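PDB 3WXX: AcrH from Aeromonas hydrophila, which binds the translocator AopB and probably acts as its chaperone in type III secretion. Local coordinates for residues G13-L18 and L52-H57. The protein carries 1 engineered substitution. Sequence-based numbering, arbitrary orientation.
Sequences GTLAML and LCVLDH
Ala16 N donates to Leu55 O at 2.9 Å, joining the N-capped start of helix 15-18 to the C-terminal end of helix 42-55. The N-H...O angle is 141°, and the donor lies in the carbonyl plane on a lone pair of Leu55 O. The same oxygen takes a second, weak hydrogen bond from Thr14 OG1, 3.4 Å from Leu55 O, so one carbonyl of the last helical turn meets the N-terminal end of the short helix. Beside this polar junction the contact is apolar: Leu15 and Val54 lie side by side and point the same way, with Leu15 CD2 3.6 Å from Val54 CG1. The same methyl, Leu15 CD2, also meets Leu55 CD2 at 4.0 Å. Thr14 and Asp56 cross obliquely, CG2 of the threonine 4.0 Å from Asp56 OD1, and His57 CE1 approaches Gly13 O at 3.7 Å.

In the second shell, Thr14 OG1 sits between the backbone N and the carbonyl carbon (chi1 79°), where as N-cap it accepts from Met17 N in a nearly straight bond (176°). Asp56 OD1 is hydrogen-bonded to Tyr58 N. Gly13, Leu9 and Tyr58 have each been seen to bind magnesium in this protein, probably at one site; none is bound to this chain here.

Farther out, the all-helical chain is consistent with the tetratricopeptide-repeat fold of class II type III secretion chaperones. Leu15 touches Thr198 and Leu55 touches Ala32 of the AopB chain, so the buried junction also borders the bound translocator. Leu55 packs on Leu26 and Leu29 of helix 23-38, and Met17 on Phe8 of helix 3-11.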
loop_
_atom_site.group_PDB
_atom_site.type_symbol
_atom_site.label_atom_id
_atom_site.label_comp_id
_atom_site.label_asym_id
_atom_site.label_seq_id
_atom_site.Cartn_x
_atom_site.Cartn_y
_atom_site.Cartn_z
ATOM N N GLY A 13 -10.100 8.604 8.286
ATOM C CA GLY A 13 -9.438 8.266 9.515
ATOM C C GLY A 13 -8.564 7.016 9.378
ATOM O O GLY A 13 -8.779 6.142 8.492
ATOM N N THR A 14 -7.594 6.948 10.286
ATOM C CA THR A 14 -6.591 5.918 10.324
ATOM C C THR A 14 -6.565 5.228 11.658
ATOM O O THR A 14 -7.074 5.741 12.627
ATOM C CB THR A 14 -5.222 6.520 10.121
ATOM O OG1 THR A 14 -4.801 7.100 11.345
ATOM C CG2 THR A 14 -5.282 7.593 9.059
ATOM N N LEU A 15 -5.912 4.085 11.693
ATOM C CA LEU A 15 -5.699 3.333 12.925
ATOM C C LEU A 15 -4.894 4.117 13.974
ATOM O O LEU A 15 -5.107 3.957 15.159
ATOM C CB LEU A 15 -4.966 2.028 12.614
ATOM C CG LEU A 15 -4.747 1.024 13.729
ATOM C CD1 LEU A 15 -6.045 0.435 14.195
ATOM C CD2 LEU A 15 -3.849 -0.087 13.221
ATOM N N ALA A 16 -3.986 4.968 13.539
ATOM C CA ALA A 16 -3.225 5.766 14.478
ATOM C C ALA A 16 -4.200 6.617 15.271
ATOM O O ALA A 16 -4.208 6.611 16.493
ATOM C CB ALA A 16 -2.222 6.657 13.742
HETATM N N MSE A 17 -5.006 7.365 14.547
HETATM C CA MSE A 17 -5.994 8.235 15.151
HETATM C C MSE A 17 -6.868 7.483 16.127
HETATM O O MSE A 17 -7.203 7.977 17.204
HETATM C CB MSE A 17 -6.838 8.833 14.027
HETATM C CG MSE A 17 -6.090 9.975 13.373
HETATM SE SE MSE A 17 -7.140 10.487 11.799
HETATM C CE MSE A 17 -5.691 11.495 10.918
ATOM N N LEU A 18 -7.269 6.287 15.725
ATOM C CA LEU A 18 -8.211 5.527 16.495
ATOM C C LEU A 18 -7.597 5.185 17.827
ATOM O O LEU A 18 -8.274 5.233 18.831
ATOM C CB LEU A 18 -8.570 4.249 15.769
ATOM C CG LEU A 18 -10.035 3.899 15.722
ATOM C CD1 LEU A 18 -10.829 4.976 15.011
ATOM C CD2 LEU A 18 -10.158 2.581 14.981
ATOM N N LEU A 52 3.886 0.686 10.276
ATOM C CA LEU A 52 3.608 2.089 9.937
ATOM C C LEU A 52 2.500 2.226 8.856
ATOM O O LEU A 52 1.580 3.028 9.005
ATOM C CB LEU A 52 4.890 2.765 9.450
ATOM C CG LEU A 52 5.992 2.920 10.485
ATOM C CD1 LEU A 52 7.311 3.313 9.863
ATOM C CD2 LEU A 52 5.563 3.948 11.482
ATOM N N CYS A 53 2.612 1.439 7.784
ATOM C CA CYS A 53 1.657 1.489 6.718
ATOM C C CYS A 53 0.272 1.167 7.191
ATOM O O CYS A 53 -0.709 1.680 6.685
ATOM C CB CYS A 53 2.056 0.546 5.596
ATOM S SG CYS A 53 3.464 1.124 4.659
ATOM N N VAL A 54 0.176 0.290 8.164
ATOM C CA VAL A 54 -1.127 -0.051 8.755
ATOM C C VAL A 54 -1.613 1.072 9.698
ATOM O O VAL A 54 -2.786 1.354 9.745
ATOM C CB VAL A 54 -1.038 -1.412 9.474
ATOM C CG1 VAL A 54 -2.193 -1.599 10.427
ATOM C CG2 VAL A 54 -0.992 -2.546 8.464
ATOM N N LEU A 55 -0.696 1.688 10.437
ATOM C CA LEU A 55 -1.034 2.774 11.373
ATOM C C LEU A 55 -1.492 4.031 10.673
ATOM O O LEU A 55 -2.418 4.681 11.132
ATOM C CB LEU A 55 0.154 3.091 12.294
ATOM C CG LEU A 55 0.387 1.996 13.340
ATOM C CD1 LEU A 55 1.767 2.069 13.947
ATOM C CD2 LEU A 55 -0.677 2.066 14.418
ATOM N N ASP A 56 -0.862 4.362 9.555
ATOM C CA ASP A 56 -1.334 5.463 8.733
ATOM C C ASP A 56 -1.221 5.043 7.256
ATOM O O ASP A 56 -0.147 5.063 6.685
ATOM C CB ASP A 56 -0.543 6.733 9.029
ATOM C CG ASP A 56 -1.034 7.975 8.236
ATOM O OD1 ASP A 56 -1.701 7.866 7.188
ATOM O OD2 ASP A 56 -0.678 9.093 8.657
ATOM N N HIS A 57 -2.344 4.709 6.640
ATOM C CA HIS A 57 -2.311 4.093 5.347
ATOM C C HIS A 57 -2.437 5.123 4.245
ATOM O O HIS A 57 -2.764 4.781 3.095
ATOM C CB HIS A 57 -3.370 2.975 5.244
ATOM C CG HIS A 57 -4.797 3.446 5.343
ATOM N ND1 HIS A 57 -5.464 3.576 6.540
ATOM C CD2 HIS A 57 -5.701 3.762 4.388
ATOM C CE1 HIS A 57 -6.711 3.952 6.324
ATOM N NE2 HIS A 57 -6.887 4.056 5.024
#